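Side-chain contacts in soluble epoxide hydrolase (PDB 4INZ), which belongs to the alpha/beta-hydrolase fold family, a single chain built round a mixed central beta-sheet with helices on both its faces: residues R55-E60 with N296-F301; V68-R73 with E94-V99; I119-A124 with V248-G253. The protein carries 1 engineered substitution. All coordinates share one frame; numbering follows the deposited sequence.

Interaction 1: residues R55-E60 with N296-F301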
loop_
_atom_site.group_PDB
_atom_site.type_symbol
_atom_site.label_atom_id
_atom_site.label_comp_id
_atom_site.label_asym_id
_atom_site.label_seq_id
_atom_site.Cartn_x
_atom_site.Cartn_y
_atom_site.Cartn_z
ATOM N N ARG A 55 8.095 8.802 4.976
ATOM C CA ARG A 55 9.090 9.837 5.268
ATOM C C ARG A 55 10.427 9.310 5.818
ATOM O O ARG A 55 11.496 9.818 5.457
ATOM C CB ARG A 55 8.497 10.877 6.225
ATOM C CG ARG A 55 8.051 10.306 7.571
ATOM C CD ARG A 55 7.032 11.230 8.240
ATOM N NE ARG A 55 6.602 10.729 9.540
ATOM C CZ ARG A 55 5.676 9.791 9.702
ATOM N NH1 ARG A 55 5.082 9.250 8.639
ATOM N NH2 ARG A 55 5.347 9.387 10.927
ATOM N N HIS A 56 10.375 8.315 6.702
ATOM C CA HIS A 56 11.602 7.821 7.326
ATOM C C HIS A 56 12.458 7.005 6.363
ATOM O O HIS A 56 13.688 6.972 6.487
ATOM C CB HIS A 56 11.289 6.999 8.573
ATOM C CG HIS A 56 10.578 7.773 9.639
ATOM N ND1 HIS A 56 11.168 8.815 10.321
ATOM C CD2 HIS A 56 9.327 7.650 10.144
ATOM C CE1 HIS A 56 10.308 9.306 11.199
ATOM N NE2 HIS A 56 9.187 8.610 11.119
ATOM N N GLN A 57 11.809 6.337 5.415
ATOM C CA GLN A 57 12.544 5.595 4.393
ATOM C C GLN A 57 13.065 6.533 3.313
ATOM O O GLN A 57 14.147 6.325 2.777
ATOM C CB GLN A 57 11.677 4.486 3.776
ATOM C CG GLN A 57 11.420 3.309 4.720
ATOM C CD GLN A 57 10.492 3.687 5.854
ATOM O OE1 GLN A 57 9.426 4.278 5.634
ATOM N NE2 GLN A 57 10.886 3.349 7.078
ATOM N N ILE A 58 12.290 7.560 2.989
ATOM C CA ILE A 58 12.767 8.589 2.066
ATOM C C ILE A 58 14.063 9.207 2.611
ATOM O O ILE A 58 15.053 9.342 1.887
ATOM C CB ILE A 58 11.704 9.676 1.836
ATOM C CG1 ILE A 58 10.541 9.090 1.041
ATOM C CG2 ILE A 58 12.304 10.877 1.083
ATOM C CD1 ILE A 58 9.325 9.986 1.002
ATOM N N ASP A 59 14.066 9.559 3.894
ATOM C CA ASP A 59 15.256 10.172 4.487
ATOM C C ASP A 59 16.446 9.217 4.521
ATOM O O ASP A 59 17.595 9.620 4.296
ATOM C CB ASP A 59 14.957 10.702 5.891
ATOM C CG ASP A 59 14.045 11.918 5.873
ATOM O OD1 ASP A 59 13.911 12.558 4.804
ATOM O OD2 ASP A 59 13.465 12.237 6.932
ATOM N N GLU A 60 16.174 7.947 4.794
ATOM C CA GLU A 60 17.253 6.985 4.987
ATOM C C GLU A 60 17.869 6.521 3.674
ATOM O O GLU A 60 19.085 6.363 3.571
ATOM C CB GLU A 60 16.763 5.772 5.789
ATOM C CG GLU A 60 17.780 4.642 5.866
ATOM C CD GLU A 60 18.990 4.964 6.748
ATOM O OE1 GLU A 60 18.959 5.963 7.498
ATOM O OE2 GLU A 60 19.980 4.204 6.690
ATOM N N ASN A 296 16.769 -1.061 8.912
ATOM C CA ASN A 296 17.899 -1.980 8.975
ATOM C C ASN A 296 17.609 -3.292 8.250
ATOM O O ASN A 296 18.505 -3.887 7.650
ATOM C CB ASN A 296 18.334 -2.223 10.420
ATOM C CG ASN A 296 19.114 -1.052 10.987
ATOM O OD1 ASN A 296 19.662 -0.242 10.237
ATOM N ND2 ASN A 296 19.162 -0.952 12.312
ATOM N N VAL A 297 16.354 -3.730 8.303
ATOM C CA VAL A 297 15.940 -4.933 7.583
ATOM C C VAL A 297 15.947 -4.679 6.073
ATOM O O VAL A 297 16.380 -5.533 5.288
ATOM C CB VAL A 297 14.546 -5.426 8.041
ATOM C CG1 VAL A 297 14.052 -6.564 7.139
ATOM C CG2 VAL A 297 14.610 -5.892 9.502
ATOM N N MET A 298 15.487 -3.498 5.668
ATOM C CA MET A 298 15.516 -3.141 4.254
ATOM C C MET A 298 16.945 -3.159 3.732
ATOM O O MET A 298 17.211 -3.744 2.688
ATOM C CB MET A 298 14.851 -1.783 4.004
ATOM C CG MET A 298 13.350 -1.806 4.250
ATOM S SD MET A 298 12.582 -0.174 4.103
ATOM C CE MET A 298 12.916 0.211 2.379
ATOM N N TRP A 299 17.866 -2.533 4.463
ATOM C CA TRP A 299 19.277 -2.557 4.069
ATOM C C TRP A 299 19.787 -3.988 3.970
ATOM O O TRP A 299 20.479 -4.358 3.014
ATOM C CB TRP A 299 20.147 -1.789 5.067
ATOM C CG TRP A 299 20.207 -0.317 4.805
ATOM C CD1 TRP A 299 19.869 0.689 5.667
ATOM C CD2 TRP A 299 20.632 0.317 3.595
ATOM N NE1 TRP A 299 20.061 1.910 5.069
ATOM C CE2 TRP A 299 20.527 1.711 3.796
ATOM C CE3 TRP A 299 21.085 -0.155 2.360
ATOM C CZ2 TRP A 299 20.864 2.638 2.804
ATOM C CZ3 TRP A 299 21.424 0.772 1.375
ATOM C CH2 TRP A 299 21.311 2.148 1.606
ATOM N N ASN A 300 19.453 -4.792 4.970
ATOM C CA ASN A 300 19.916 -6.171 4.989
ATOM C C ASN A 300 19.495 -6.903 3.714
ATOM O O ASN A 300 20.294 -7.597 3.074
ATOM C CB ASN A 300 19.384 -6.891 6.223
ATOM C CG ASN A 300 19.996 -8.257 6.397
ATOM O OD1 ASN A 300 21.167 -8.386 6.779
ATOM N ND2 ASN A 300 19.210 -9.293 6.118
ATOM N N PHE A 301 18.232 -6.729 3.352
ATOM C CA PHE A 301 17.669 -7.310 2.141
ATOM C C PHE A 301 18.336 -6.783 0.870
ATOM O O PHE A 301 18.735 -7.559 -0.009
ATOM C CB PHE A 301 16.164 -7.014 2.102
ATOM C CG PHE A 301 15.508 -7.372 0.805
ATOM C CD1 PHE A 301 15.435 -8.696 0.388
ATOM C CD2 PHE A 301 14.943 -6.391 0.010
ATOM C CE1 PHE A 301 14.817 -9.026 -0.804
ATOM C CE2 PHE A 301 14.322 -6.716 -1.195
ATOM C CZ PHE A 301 14.259 -8.030 -1.596
#
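Met298 meets Gln57 first, and its thioether does the touching: SD lies 3.7 Å from Gln57 CG, while the terminal CE grazes the same methylene at 4.2 Å. The two side chains cross at about a right angle. The Met298 chain runs extended as far as SD and bends only at chi3, so sulfur and methyl both come up against the aliphatic part of the glutamine. The amide end of Gln57 plays no part in this; its NE2 gives hydrogen bonds to Asn295 OD1 and Gln287 O. Both residues are buried. Helices 55-61 and 291-303 are neighbours on one face of the central sheet of the alpha/beta-hydrolase fold, and Met298 also reaches down to Ile135 and Ile251 in the strands beneath.

One residue on, Trp299 supplies the polar half of the contact. Its indole NE1 donates to Glu60 OE2 over 2.8 Å in a fairly straight bond (160° at the hydrogen). The acceptor sits at the ring's edge, close to the indole plane, and accepts the N-H on its anti lone pair, with the carboxylate turned almost perpendicular to the ring (83°). Glu60 sets out toward the other helix, and its CG stands anti to the backbone N. That torsion sets the methylene beside the ring, Glu60 CG lying 3.6 Å from Trp299 NE1, and the bend at chi2 swings the carboxylate to its bond. Beyond the hydrogen bond, the indole meets the ring of Phe61, the two planes inclined at about 35°, and touches Asp64 and Phe65 in the loop before strand 66-70.

Interaction 2: residues V68-R73 with E94-V99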
loop_
_atom_site.group_PDB
_atom_site.type_symbol
_atom_site.label_atom_id
_atom_site.label_comp_id
_atom_site.label_asym_id
_atom_site.label_seq_id
_atom_site.Cartn_x
_atom_site.Cartn_y
_atom_site.Cartn_z
ATOM N N VAL A 68 11.187 7.773 -4.498
ATOM C CA VAL A 68 9.957 8.425 -4.938
ATOM C C VAL A 68 8.757 7.807 -4.230
ATOM O O VAL A 68 8.547 6.588 -4.296
ATOM C CB VAL A 68 9.781 8.291 -6.474
ATOM C CG1 VAL A 68 8.406 8.762 -6.908
ATOM C CG2 VAL A 68 10.866 9.080 -7.204
ATOM N N ALA A 69 7.984 8.636 -3.533
ATOM C CA ALA A 69 6.757 8.166 -2.893
ATOM C C ALA A 69 5.551 8.780 -3.594
ATOM O O ALA A 69 5.369 9.999 -3.591
ATOM C CB ALA A 69 6.755 8.513 -1.392
ATOM N N LEU A 70 4.738 7.924 -4.207
ATOM C CA LEU A 70 3.600 8.357 -5.008
ATOM C C LEU A 70 2.355 8.585 -4.149
ATOM O O LEU A 70 2.098 7.830 -3.211
ATOM C CB LEU A 70 3.295 7.292 -6.062
ATOM C CG LEU A 70 2.233 7.556 -7.127
ATOM C CD1 LEU A 70 2.643 8.734 -8.004
ATOM C CD2 LEU A 70 2.056 6.299 -7.972
ATOM N N ASP A 71 1.590 9.629 -4.470
ATOM C CA ASP A 71 0.223 9.734 -3.973
ATOM C C ASP A 71 -0.680 9.042 -4.985
ATOM O O ASP A 71 -0.793 9.498 -6.128
ATOM C CB ASP A 71 -0.213 11.197 -3.817
ATOM C CG ASP A 71 0.474 11.905 -2.652
ATOM O OD1 ASP A 71 0.865 11.242 -1.664
ATOM O OD2 ASP A 71 0.584 13.147 -2.716
ATOM N N LEU A 72 -1.298 7.933 -4.587
ATOM C CA LEU A 72 -2.187 7.200 -5.489
ATOM C C LEU A 72 -3.341 8.081 -5.971
ATOM O O LEU A 72 -3.723 9.035 -5.297
ATOM C CB LEU A 72 -2.736 5.956 -4.794
ATOM C CG LEU A 72 -1.700 4.921 -4.355
ATOM C CD1 LEU A 72 -2.393 3.756 -3.639
ATOM C CD2 LEU A 72 -0.886 4.419 -5.548
ATOM N N ARG A 73 -3.907 7.752 -7.129
ATOM C CA ARG A 73 -5.010 8.546 -7.656
ATOM C C ARG A 73 -6.103 8.658 -6.603
ATOM O O ARG A 73 -6.415 7.685 -5.904
ATOM C CB ARG A 73 -5.558 7.981 -8.978
ATOM C CG ARG A 73 -6.081 6.546 -8.911
ATOM C CD ARG A 73 -6.801 6.156 -10.201
ATOM N NE ARG A 73 -5.950 6.257 -11.386
ATOM C CZ ARG A 73 -6.394 6.612 -12.592
ATOM N NH1 ARG A 73 -7.678 6.894 -12.776
ATOM N NH2 ARG A 73 -5.560 6.680 -13.623
ATOM N N GLU A 94 -1.664 0.213 -14.365
ATOM C CA GLU A 94 -1.118 1.009 -15.462
ATOM C C GLU A 94 -0.519 2.318 -14.947
ATOM O O GLU A 94 0.486 2.798 -15.477
ATOM C CB GLU A 94 -2.179 1.276 -16.535
ATOM C CG GLU A 94 -1.709 2.195 -17.658
ATOM C CD GLU A 94 -0.739 1.528 -18.633
ATOM O OE1 GLU A 94 -0.388 0.346 -18.438
ATOM O OE2 GLU A 94 -0.331 2.198 -19.607
ATOM N N ASP A 95 -1.127 2.894 -13.912
ATOM C CA ASP A 95 -0.546 4.070 -13.275
ATOM C C ASP A 95 0.897 3.769 -12.915
ATOM O O ASP A 95 1.800 4.548 -13.216
ATOM C CB ASP A 95 -1.296 4.456 -11.992
ATOM C CG ASP A 95 -2.580 5.216 -12.262
ATOM O OD1 ASP A 95 -2.853 5.547 -13.437
ATOM O OD2 ASP A 95 -3.311 5.490 -11.285
ATOM N N ILE A 96 1.107 2.630 -12.258
ATOM C CA ILE A 96 2.424 2.292 -11.747
ATOM C C ILE A 96 3.399 2.068 -12.892
ATOM O O ILE A 96 4.542 2.513 -12.836
ATOM C CB ILE A 96 2.383 1.055 -10.824
ATOM C CG1 ILE A 96 1.386 1.283 -9.682
ATOM C CG2 ILE A 96 3.775 0.753 -10.270
ATOM C CD1 ILE A 96 1.616 2.573 -8.891
ATOM N N ARG A 97 2.940 1.395 -13.941
ATOM C CA ARG A 97 3.795 1.157 -15.096
ATOM C C ARG A 97 4.279 2.470 -15.705
ATOM O O ARG A 97 5.465 2.622 -16.003
ATOM C CB ARG A 97 3.062 0.334 -16.154
ATOM C CG ARG A 97 3.986 -0.317 -17.158
ATOM C CD ARG A 97 3.206 -0.865 -18.350
ATOM N NE ARG A 97 2.531 0.194 -19.096
ATOM C CZ ARG A 97 3.131 0.974 -19.989
ATOM N NH1 ARG A 97 4.423 0.814 -20.252
ATOM N NH2 ARG A 97 2.445 1.915 -20.619
ATOM N N GLN A 98 3.360 3.415 -15.888
ATOM C CA GLN A 98 3.693 4.684 -16.531
ATOM C C GLN A 98 4.526 5.592 -15.624
ATOM O O GLN A 98 5.331 6.382 -16.102
ATOM C CB GLN A 98 2.431 5.415 -17.010
ATOM C CG GLN A 98 1.667 4.710 -18.121
ATOM C CD GLN A 98 0.696 5.640 -18.841
ATOM O OE1 GLN A 98 0.846 6.860 -18.806
ATOM N NE2 GLN A 98 -0.311 5.063 -19.486
ATOM N N VAL A 99 4.334 5.484 -14.315
ATOM C CA VAL A 99 5.135 6.273 -13.389
ATOM C C VAL A 99 6.609 5.885 -13.474
ATOM O O VAL A 99 7.489 6.749 -13.535
ATOM C CB VAL A 99 4.638 6.125 -11.943
ATOM C CG1 VAL A 99 5.696 6.623 -10.966
ATOM C CG2 VAL A 99 3.320 6.877 -11.770
HETATM O O HOH W 1 -2.470 5.806 -8.696
#
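Arg73 and Asp95 form a two-pronged salt bridge. The guanidinium comes side-on: Arg73 NE donates to Asp95 OD2 at 2.8 Å, and Arg73 NH2 donates to Asp95 OD1 at 2.9 Å. Each oxygen uses its syn lone pair, the two flat groups are nearly coplanar, 19° apart, and both bonds are close to straight. The arginine gets into place with CG lodged between backbone N and carbonyl carbon (chi1 59°) and a bend at chi3 that turns its NE edge to the helix.

A water closes a second link. It donates to Asp95 OD2 at 2.7 Å and accepts from Arg73 N, tying the carboxylate to the loop backbone as well as to the side chain. Further back along strand 66-70, Leu70 turns CD2 to the helix, where it meets Ile96 CD1 at 3.9 Å and Val99 CG2 at 4.0 Å. Ile96 and Val99 lie on the sheet-facing side of helix 89-102, which forms part of the beta-alpha-beta crossover from strand 66-70 to strand 108-112.

Farther out, Asn26 ND2 adds a hydrogen bond to Asp95 OD1, and Arg73 packs its side chain on Val28 and Leu30. On another side of the same helix Arg97 grips Glu94 side-on, and Gln98 NE2 adds a bond to Glu94 OE2.

All the touching residues are buried. With an arginine nitrogen at each oxygen, plus Asn26 at OD1 and the water at OD2, the Asp95 carboxylate is well supplied with donors and probably remains ionised despite its burial.

Interaction 3: residues I119-A124 with V248-G253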
loop_
_atom_site.group_PDB
_atom_site.type_symbol
_atom_site.label_atom_id
_atom_site.label_comp_id
_atom_site.label_asym_id
_atom_site.label_seq_id
_atom_site.Cartn_x
_atom_site.Cartn_y
_atom_site.Cartn_z
ATOM N N ILE A 119 -1.958 -3.478 -5.016
ATOM C CA ILE A 119 -1.595 -3.017 -6.350
ATOM C C ILE A 119 -0.204 -3.513 -6.738
ATOM O O ILE A 119 -0.002 -4.045 -7.833
ATOM C CB ILE A 119 -1.641 -1.478 -6.434
ATOM C CG1 ILE A 119 -3.062 -0.971 -6.148
ATOM C CG2 ILE A 119 -1.151 -0.999 -7.809
ATOM C CD1 ILE A 119 -3.133 0.513 -5.778
ATOM N N GLY A 120 0.745 -3.348 -5.825
ATOM C CA GLY A 120 2.137 -3.662 -6.089
ATOM C C GLY A 120 2.427 -5.134 -6.320
ATOM O O GLY A 120 3.217 -5.466 -7.203
ATOM N N TRP A 121 1.816 -6.016 -5.528
ATOM C CA TRP A 121 1.960 -7.452 -5.760
ATOM C C TRP A 121 1.449 -7.767 -7.158
ATOM O O TRP A 121 2.106 -8.468 -7.937
ATOM C CB TRP A 121 1.149 -8.268 -4.746
ATOM C CG TRP A 121 1.801 -8.519 -3.384
ATOM C CD1 TRP A 121 1.412 -7.996 -2.183
ATOM C CD2 TRP A 121 2.905 -9.395 -3.097
ATOM N NE1 TRP A 121 2.219 -8.467 -1.171
ATOM C CE2 TRP A 121 3.143 -9.329 -1.707
ATOM C CE3 TRP A 121 3.725 -10.215 -3.881
ATOM C CZ2 TRP A 121 4.158 -10.057 -1.083
ATOM C CZ3 TRP A 121 4.735 -10.937 -3.262
ATOM C CH2 TRP A 121 4.940 -10.857 -1.876
ATOM N N THR A 122 0.268 -7.244 -7.471
ATOM C CA THR A 122 -0.347 -7.483 -8.773
ATOM C C THR A 122 0.560 -6.981 -9.901
ATOM O O THR A 122 0.762 -7.668 -10.905
ATOM C CB THR A 122 -1.737 -6.828 -8.863
ATOM O OG1 THR A 122 -2.574 -7.350 -7.823
ATOM C CG2 THR A 122 -2.383 -7.109 -10.213
ATOM N N PHE A 123 1.120 -5.790 -9.718
ATOM C CA PHE A 123 2.033 -5.221 -10.700
ATOM C C PHE A 123 3.285 -6.082 -10.876
ATOM O O PHE A 123 3.741 -6.302 -12.001
ATOM C CB PHE A 123 2.436 -3.795 -10.307
ATOM C CG PHE A 123 3.419 -3.175 -11.253
ATOM C CD1 PHE A 123 2.985 -2.606 -12.446
ATOM C CD2 PHE A 123 4.777 -3.194 -10.977
ATOM C CE1 PHE A 123 3.890 -2.047 -13.334
ATOM C CE2 PHE A 123 5.686 -2.631 -11.855
ATOM C CZ PHE A 123 5.242 -2.060 -13.040
ATOM N N ALA A 124 3.854 -6.552 -9.767
ATOM C CA ALA A 124 5.057 -7.383 -9.828
ATOM C C ALA A 124 4.792 -8.698 -10.559
ATOM O O ALA A 124 5.639 -9.183 -11.311
ATOM C CB ALA A 124 5.601 -7.653 -8.421
ATOM N N VAL A 248 12.067 -11.039 -2.845
ATOM C CA VAL A 248 11.042 -10.328 -2.093
ATOM C C VAL A 248 11.360 -10.325 -0.602
ATOM O O VAL A 248 11.821 -11.330 -0.051
ATOM C CB VAL A 248 9.648 -10.957 -2.292
ATOM C CG1 VAL A 248 8.604 -10.217 -1.463
ATOM C CG2 VAL A 248 9.260 -10.938 -3.765
ATOM N N GLN A 249 11.116 -9.184 0.035
ATOM C CA GLN A 249 11.222 -9.057 1.481
ATOM C C GLN A 249 9.874 -8.627 2.038
ATOM O O GLN A 249 9.309 -7.634 1.577
ATOM C CB GLN A 249 12.253 -7.992 1.861
ATOM C CG GLN A 249 12.267 -7.686 3.365
ATOM C CD GLN A 249 13.016 -8.738 4.166
ATOM O OE1 GLN A 249 14.145 -9.101 3.829
ATOM N NE2 GLN A 249 12.392 -9.232 5.227
ATOM N N ILE A 250 9.372 -9.370 3.026
ATOM C CA ILE A 250 8.183 -8.976 3.766
ATOM C C ILE A 250 8.613 -8.377 5.100
ATOM O O ILE A 250 9.488 -8.926 5.773
ATOM C CB ILE A 250 7.283 -10.173 4.103
ATOM C CG1 ILE A 250 6.926 -10.975 2.851
ATOM C CG2 ILE A 250 6.053 -9.715 4.877
ATOM C CD1 ILE A 250 6.456 -10.155 1.713
ATOM N N ILE A 251 8.005 -7.251 5.472
ATOM C CA ILE A 251 8.234 -6.630 6.780
ATOM C C ILE A 251 6.868 -6.405 7.410
ATOM O O ILE A 251 6.089 -5.583 6.935
ATOM C CB ILE A 251 8.998 -5.300 6.651
ATOM C CG1 ILE A 251 10.315 -5.542 5.898
ATOM C CG2 ILE A 251 9.260 -4.700 8.031
ATOM C CD1 ILE A 251 11.138 -4.285 5.631
ATOM N N TRP A 252 6.575 -7.149 8.474
ATOM C CA TRP A 252 5.192 -7.372 8.877
ATOM C C TRP A 252 4.971 -7.087 10.347
ATOM O O TRP A 252 5.638 -7.673 11.197
ATOM C CB TRP A 252 4.838 -8.839 8.613
ATOM C CG TRP A 252 3.378 -9.148 8.756
ATOM C CD1 TRP A 252 2.711 -9.456 9.906
ATOM C CD2 TRP A 252 2.408 -9.189 7.705
ATOM N NE1 TRP A 252 1.380 -9.687 9.634
ATOM C CE2 TRP A 252 1.170 -9.532 8.290
ATOM C CE3 TRP A 252 2.465 -8.978 6.327
ATOM C CZ2 TRP A 252 0.001 -9.663 7.540
ATOM C CZ3 TRP A 252 1.301 -9.115 5.584
ATOM C CH2 TRP A 252 0.088 -9.447 6.193
ATOM N N GLY A 253 4.022 -6.202 10.649
ATOM C CA GLY A 253 3.692 -5.903 12.030
ATOM C C GLY A 253 2.716 -6.936 12.559
ATOM O O GLY A 253 1.600 -7.049 12.051
#
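Phe123 N donates to Ile119 O at 2.8 Å, a helical bond of the turn that carries Trp121, whose indole crosses to Val248 and Ile250 on the strand. The meeting itself is purely apolar and rests on the far end of the six-membered ring. Trp121 CZ2 lies 3.6 Å from Ile250 CD1, and Trp121 CH2 lies 3.7 Å from Val248 CG1. The isoleucine methyl comes in at the ring's edge, near its plane, with the two side chains at about a right angle. The valine methyl approaches obliquely on the neighbouring carbon.

With CG anti to the carbonyl carbon (chi1 -83°), the indole leaves the helix toward the strand, although the start of the side chain does not aim there. Ile250 does likewise: its CG1 branch and a further turn at chi2 (-48°) bring CD1 round to the ring. Gln249, between the two touching residues, leaves the strand on the other face. There its NE2 bonds to the carbonyl O of the next residue, Ile250, at 3.0 Å, from above the carbonyl plane, so the amide is tied down beside its own strand.

Around the contact, Trp121 meets His141 edge-to-face and packs over Leu134 and Ala136 of strand 131-137, next to 248-253 in the sheet. Helix 115-126 thus lies across this face of the alpha/beta-hydrolase sheet, its tryptophan spanning one strand to reach the next. Strand 274-279 borders 248-253 on its other side, while Gln249 and Ile251 meet helix 291-303 on the opposite face.

How the interactions relate
The three contacts work the central sheet from both faces. Interaction 1 joins the two helices on one face, while interactions 2 and 3 bring helices 89-102 and 115-126 onto the other. Strand 248-253 is shared ground for interactions 1 and 3, centres about 15 Å apart: Met298 CG comes within 3.6 Å of Ile251 CD1. Interactions 2 and 3, also about 15 Å between centres, meet helix against helix, Ile96 CG1 lying 3.9 Å from Ile119 CG2. Interactions 1 and 2 are about 20 Å apart, yet Ile58 CD1 touches Ala69 CB at 3.8 Å. Along the chain, both 2 and 3 fall inside the loop closed by 1.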